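Orotidine 5'-phosphate decarboxylase (Methanocaldococcus jannaschii, PDB 4LUI) probably catalyses the decarboxylation of orotidine 5'-monophosphate to uridine 5'-monophosphate, the last step of de novo UMP biosynthesis. Local coordinates at residues R35-V40 / T62-E67; L24-D29 / E41-Y46. All blocks are in the same frame, centred on the assembly; numbering follows the deposited sequence.

Contact 1: R35-V40 / T62-E67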
loop_
_atom_site.group_PDB
_atom_site.type_symbol
_atom_site.label_atom_id
_atom_site.label_comp_id
_atom_site.label_asym_id
_atom_site.label_seq_id
_atom_site.Cartn_x
_atom_site.Cartn_y
_atom_site.Cartn_z
ATOM N N ARG B 35 -10.068 13.930 -15.764
ATOM C CA ARG B 35 -8.794 14.609 -15.957
ATOM C C ARG B 35 -7.710 13.605 -16.343
ATOM O O ARG B 35 -6.908 13.859 -17.239
ATOM C CB ARG B 35 -8.397 15.354 -14.684
ATOM C CG ARG B 35 -7.060 16.064 -14.754
ATOM C CD ARG B 35 -7.059 17.216 -15.751
ATOM N NE ARG B 35 -5.754 17.887 -15.771
ATOM C CZ ARG B 35 -5.336 18.694 -16.740
ATOM N NH1 ARG B 35 -6.114 18.946 -17.785
ATOM N NH2 ARG B 35 -4.129 19.242 -16.671
ATOM N N ALA B 36 -7.691 12.467 -15.651
ATOM C CA ALA B 36 -6.716 11.416 -15.919
ATOM C C ALA B 36 -6.843 10.947 -17.361
ATOM O O ALA B 36 -5.851 10.785 -18.067
ATOM C CB ALA B 36 -6.915 10.250 -14.953
ATOM N N LEU B 37 -8.074 10.752 -17.810
ATOM C CA LEU B 37 -8.285 10.239 -19.157
ATOM C C LEU B 37 -7.913 11.279 -20.211
ATOM O O LEU B 37 -7.397 10.936 -21.275
ATOM C CB LEU B 37 -9.730 9.772 -19.330
ATOM C CG LEU B 37 -10.031 8.484 -18.558
ATOM C CD1 LEU B 37 -11.491 8.073 -18.681
ATOM C CD2 LEU B 37 -9.112 7.345 -19.008
ATOM N N LYS B 38 -8.180 12.549 -19.912
ATOM C CA LYS B 38 -7.823 13.631 -20.818
ATOM C C LYS B 38 -6.312 13.678 -21.015
ATOM O O LYS B 38 -5.818 13.796 -22.134
ATOM C CB LYS B 38 -8.314 14.982 -20.294
ATOM C CG LYS B 38 -7.935 16.133 -21.216
ATOM C CD LYS B 38 -8.264 17.508 -20.621
ATOM C CE LYS B 38 -9.763 17.765 -20.566
ATOM N NZ LYS B 38 -10.409 17.672 -21.906
ATOM N N ILE B 39 -5.582 13.562 -19.916
ATOM C CA ILE B 39 -4.131 13.648 -19.966
ATOM C C ILE B 39 -3.530 12.478 -20.728
ATOM O O ILE B 39 -2.645 12.666 -21.569
ATOM C CB ILE B 39 -3.541 13.723 -18.566
ATOM C CG1 ILE B 39 -3.929 15.057 -17.916
ATOM C CG2 ILE B 39 -2.023 13.554 -18.613
ATOM C CD1 ILE B 39 -3.785 15.053 -16.406
ATOM N N VAL B 40 -4.008 11.274 -20.431
ATOM C CA VAL B 40 -3.521 10.080 -21.125
ATOM C C VAL B 40 -3.660 10.203 -22.642
ATOM O O VAL B 40 -2.705 9.952 -23.383
ATOM C CB VAL B 40 -4.232 8.800 -20.632
ATOM C CG1 VAL B 40 -3.891 7.623 -21.537
ATOM C CG2 VAL B 40 -3.835 8.490 -19.198
ATOM N N THR B 62 -10.600 -0.367 -10.129
ATOM C CA THR B 62 -9.696 -0.677 -11.223
ATOM C C THR B 62 -10.260 -0.420 -12.622
ATOM O O THR B 62 -9.523 -0.530 -13.594
ATOM C CB THR B 62 -9.175 -2.119 -11.113
ATOM O OG1 THR B 62 -10.282 -3.026 -11.060
ATOM C CG2 THR B 62 -8.343 -2.264 -9.847
ATOM N N GLU B 63 -11.542 -0.073 -12.729
ATOM C CA GLU B 63 -12.115 0.293 -14.027
ATOM C C GLU B 63 -11.266 1.360 -14.721
ATOM O O GLU B 63 -11.119 1.337 -15.936
ATOM C CB GLU B 63 -13.580 0.756 -13.907
ATOM C CG GLU B 63 -13.801 2.055 -13.124
ATOM C CD GLU B 63 -13.634 3.305 -13.983
ATOM O OE1 GLU B 63 -13.458 4.407 -13.416
ATOM O OE2 GLU B 63 -13.684 3.184 -15.225
ATOM N N ILE B 64 -10.688 2.276 -13.942
ATOM C CA ILE B 64 -9.905 3.364 -14.527
ATOM C C ILE B 64 -8.636 2.846 -15.210
ATOM O O ILE B 64 -8.201 3.393 -16.214
ATOM C CB ILE B 64 -9.585 4.495 -13.486
ATOM C CG1 ILE B 64 -8.978 5.719 -14.174
ATOM C CG2 ILE B 64 -8.654 4.001 -12.390
ATOM C CD1 ILE B 64 -9.825 6.283 -15.298
ATOM N N ILE B 65 -8.041 1.788 -14.662
ATOM C CA ILE B 65 -6.877 1.169 -15.289
ATOM C C ILE B 65 -7.261 0.552 -16.635
ATOM O O ILE B 65 -6.550 0.706 -17.630
ATOM C CB ILE B 65 -6.275 0.092 -14.375
ATOM C CG1 ILE B 65 -5.933 0.693 -13.009
ATOM C CG2 ILE B 65 -5.036 -0.543 -15.034
ATOM C CD1 ILE B 65 -5.370 -0.314 -12.024
ATOM N N LYS B 66 -8.397 -0.139 -16.651
ATOM C CA LYS B 66 -8.968 -0.705 -17.878
ATOM C C LYS B 66 -9.171 0.380 -18.929
ATOM O O LYS B 66 -8.809 0.205 -20.090
ATOM C CB LYS B 66 -10.308 -1.393 -17.582
ATOM C CG LYS B 66 -11.028 -1.951 -18.819
ATOM C CD LYS B 66 -12.324 -2.706 -18.467
ATOM C CE LYS B 66 -13.418 -1.776 -17.945
ATOM N NZ LYS B 66 -14.759 -2.448 -17.848
ATOM N N GLU B 67 -9.735 1.507 -18.504
ATOM C CA GLU B 67 -10.068 2.588 -19.433
ATOM C C GLU B 67 -8.810 3.242 -19.978
ATOM O O GLU B 67 -8.755 3.608 -21.148
ATOM C CB GLU B 67 -10.942 3.643 -18.756
ATOM C CG GLU B 67 -12.346 3.184 -18.437
ATOM C CD GLU B 67 -13.133 2.798 -19.678
ATOM O OE1 GLU B 67 -13.094 3.554 -20.673
ATOM O OE2 GLU B 67 -13.787 1.733 -19.655
#
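L37 of helix 33-43 packs against I64 and the root of E67, one helical turn apart on helix 63-72, and the direct contact is purely apolar. Its CD2 methyl lies 3.9 Å from I64 CD1, and CG of the same leucine approaches that methyl just as closely, so that I64 CD1 rests against the branch point of L37 and not against one methyl alone. Leucine and isoleucine run alongside each other, pointing contrary ways. I64 does not leave its helix pointing at L37; its CG1 branch stands opposite the backbone N (chi1 -170°) and a bend at chi2 of 55° places CD1 nearer the leucine. On the other flank L37 CD2 sits 4.1 Å from E67 CB, where the aliphatic root of the glutamate is met obliquely.

In this TIM barrel the two helices belong to successive beta-alpha units and meet on the outside of the sheet. I68 and L71 also touch L37, while helix 54-60 adds V57 against I64. Replacing L37 with alanine would probably leave I64 CD1 and the E67 methylene without their apolar partner and open a gap between the helices.

Charged groups keep to the margins of this packing. E67 bends at chi2 (-61°), and its OE2 forms a salt bridge with K70 on its own helix. A link between the helices comes from E63, whose OE1 pairs with R33 NE and is also hydrogen-bonded to T60 OG1.

Contact 2: L24-D29 / E41-Y46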
loop_
_atom_site.group_PDB
_atom_site.type_symbol
_atom_site.label_atom_id
_atom_site.label_comp_id
_atom_site.label_asym_id
_atom_site.label_seq_id
_atom_site.Cartn_x
_atom_site.Cartn_y
_atom_site.Cartn_z
ATOM N N LEU B 24 10.255 7.080 -20.805
ATOM C CA LEU B 24 9.599 8.120 -20.026
ATOM C C LEU B 24 8.317 7.579 -19.403
ATOM O O LEU B 24 7.420 7.115 -20.109
ATOM C CB LEU B 24 9.288 9.332 -20.911
ATOM C CG LEU B 24 8.460 10.440 -20.264
ATOM C CD1 LEU B 24 9.206 11.046 -19.076
ATOM C CD2 LEU B 24 8.137 11.515 -21.303
ATOM N N MET B 25 8.241 7.633 -18.076
ATOM C CA MET B 25 7.081 7.143 -17.346
ATOM C C MET B 25 6.371 8.317 -16.713
ATOM O O MET B 25 6.972 9.063 -15.945
ATOM C CB MET B 25 7.504 6.141 -16.260
ATOM C CG MET B 25 6.322 5.613 -15.438
ATOM S SD MET B 25 6.853 4.465 -14.150
ATOM C CE MET B 25 7.421 3.096 -15.139
ATOM N N LEU B 26 5.093 8.488 -17.042
ATOM C CA LEU B 26 4.296 9.551 -16.441
ATOM C C LEU B 26 3.701 9.091 -15.117
ATOM O O LEU B 26 3.004 8.071 -15.085
ATOM C CB LEU B 26 3.159 9.973 -17.401
ATOM C CG LEU B 26 2.114 10.944 -16.819
ATOM C CD1 LEU B 26 2.771 12.260 -16.411
ATOM C CD2 LEU B 26 0.963 11.186 -17.803
ATOM N N ALA B 27 3.968 9.832 -14.039
ATOM C CA ALA B 27 3.289 9.586 -12.769
ATOM C C ALA B 27 1.970 10.349 -12.806
ATOM O O ALA B 27 1.942 11.571 -12.629
ATOM C CB ALA B 27 4.161 10.026 -11.562
ATOM N N LEU B 28 0.879 9.634 -13.058
ATOM C CA LEU B 28 -0.397 10.277 -13.347
ATOM C C LEU B 28 -1.151 10.497 -12.050
ATOM O O LEU B 28 -2.177 9.869 -11.791
ATOM C CB LEU B 28 -1.214 9.415 -14.306
ATOM C CG LEU B 28 -2.537 10.006 -14.801
ATOM C CD1 LEU B 28 -2.306 11.355 -15.456
ATOM C CD2 LEU B 28 -3.199 9.046 -15.766
ATOM N N ASP B 29 -0.635 11.402 -11.232
ATOM C CA ASP B 29 -1.146 11.573 -9.877
ATOM C C ASP B 29 -2.215 12.663 -9.819
ATOM O O ASP B 29 -2.014 13.737 -9.245
ATOM C CB ASP B 29 0.010 11.859 -8.926
ATOM C CG ASP B 29 0.986 10.704 -8.842
ATOM O OD1 ASP B 29 0.547 9.541 -8.992
ATOM O OD2 ASP B 29 2.191 10.960 -8.644
ATOM N N GLU B 41 -4.842 10.601 -23.104
ATOM C CA GLU B 41 -5.075 10.782 -24.530
ATOM C C GLU B 41 -4.106 11.802 -25.113
ATOM O O GLU B 41 -3.622 11.651 -26.240
ATOM C CB GLU B 41 -6.522 11.225 -24.781
ATOM C CG GLU B 41 -6.817 11.643 -26.222
ATOM C CD GLU B 41 -6.986 10.461 -27.157
ATOM O OE1 GLU B 41 -6.927 9.305 -26.681
ATOM O OE2 GLU B 41 -7.188 10.690 -28.370
ATOM N N ASP B 42 -3.814 12.837 -24.332
ATOM C CA ASP B 42 -3.008 13.955 -24.813
ATOM C C ASP B 42 -1.516 13.601 -24.910
ATOM O O ASP B 42 -0.830 14.074 -25.828
ATOM C CB ASP B 42 -3.210 15.178 -23.904
ATOM C CG ASP B 42 -3.127 16.501 -24.662
ATOM O OD1 ASP B 42 -3.558 16.548 -25.834
ATOM O OD2 ASP B 42 -2.634 17.498 -24.085
ATOM N N VAL B 43 -1.026 12.765 -23.988
ATOM C CA VAL B 43 0.418 12.484 -23.897
ATOM C C VAL B 43 0.861 11.142 -24.489
ATOM O O VAL B 43 2.054 10.855 -24.530
ATOM C CB VAL B 43 0.921 12.536 -22.444
ATOM C CG1 VAL B 43 0.455 13.827 -21.766
ATOM C CG2 VAL B 43 0.443 11.303 -21.675
ATOM N N LYS B 44 -0.087 10.343 -24.970
ATOM C CA LYS B 44 0.189 8.946 -25.330
ATOM C C LYS B 44 1.314 8.745 -26.354
ATOM O O LYS B 44 1.980 7.713 -26.351
ATOM C CB LYS B 44 -1.090 8.254 -25.810
ATOM C CG LYS B 44 -1.712 8.912 -27.022
ATOM C CD LYS B 44 -3.009 8.238 -27.449
ATOM C CE LYS B 44 -3.532 8.862 -28.734
ATOM N NZ LYS B 44 -4.770 8.199 -29.230
ATOM N N ASP B 45 1.536 9.727 -27.221
ATOM C CA ASP B 45 2.555 9.591 -28.259
ATOM C C ASP B 45 3.972 9.906 -27.769
ATOM O O ASP B 45 4.946 9.695 -28.495
ATOM C CB ASP B 45 2.226 10.481 -29.465
ATOM C CG ASP B 45 0.972 10.042 -30.195
ATOM O OD1 ASP B 45 0.661 8.834 -30.197
ATOM O OD2 ASP B 45 0.299 10.916 -30.784
ATOM N N TYR B 46 4.094 10.419 -26.550
ATOM C CA TYR B 46 5.401 10.821 -26.033
ATOM C C TYR B 46 5.853 10.045 -24.805
ATOM O O TYR B 46 7.047 9.973 -24.518
ATOM C CB TYR B 46 5.406 12.313 -25.719
ATOM C CG TYR B 46 5.295 13.138 -26.963
ATOM C CD1 TYR B 46 6.376 13.272 -27.820
ATOM C CD2 TYR B 46 4.102 13.755 -27.303
ATOM C CE1 TYR B 46 6.274 14.023 -28.979
ATOM C CE2 TYR B 46 3.992 14.504 -28.456
ATOM C CZ TYR B 46 5.080 14.634 -29.289
ATOM O OH TYR B 46 4.969 15.384 -30.436
#
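Strand-to-helix packing within the first beta-alpha unit of the barrel joins L26 and L24 of strand 23-27 to V43, on helix 33-43, and to Y46, beyond it. Alternation along the strand sends L24 and L26 to this helical layer, whereas M25 and A27 take the other face. L26 CD2 meets V43 CG2 at 3.9 Å, the two side chains crossing at about a right angle. With L26 CG opposite its backbone N (chi1 172°), one branch of the leucine, CD2, is carried outward from the sheet to the valine.

Two residues back, the partner changes from a methyl to a carbonyl: L24 CD2 lies 3.7 Å from Y46 O. That oxygen is buried with no polar partner in the model, so the leucine covers it without satisfying it. The turn carrying it is held by a hydrogen bond from Y46 N to V43 O (2.9 Å), and K44 NZ pairs with E41 OE1 in a salt bridge of 3.5 Å.

Beyond the strand, D29 is a predicted substrate-binding residue, reached through an inverse gamma turn centred on L28. Strands 49-53 and 207-210 flank strand 23-27 through backbone hydrogen bonds, while helix 220-230 receives Y46 on A224 and K225.

Both contacts draw on helix 33-43, but they occupy different layers of the barrel. Contact 2 is buried and ties the helix inward to the sheet; contact 1 is partly buried and ties it laterally to helix 63-72. The chemistry follows: salt bridges fringe the apolar packing of contact 1 and one spans the two helices, whereas in contact 2 the strand residues that touch are both leucines, one of them against a buried main-chain carbonyl, and the one salt bridge stays within 41-46. L28 joins the two, its CD2 3.5 Å from V40 CG2 and its CD1 3.9 Å from I39 CG2. I39 also touches L26, so successive turns of one helix pack on a single strand and its extension.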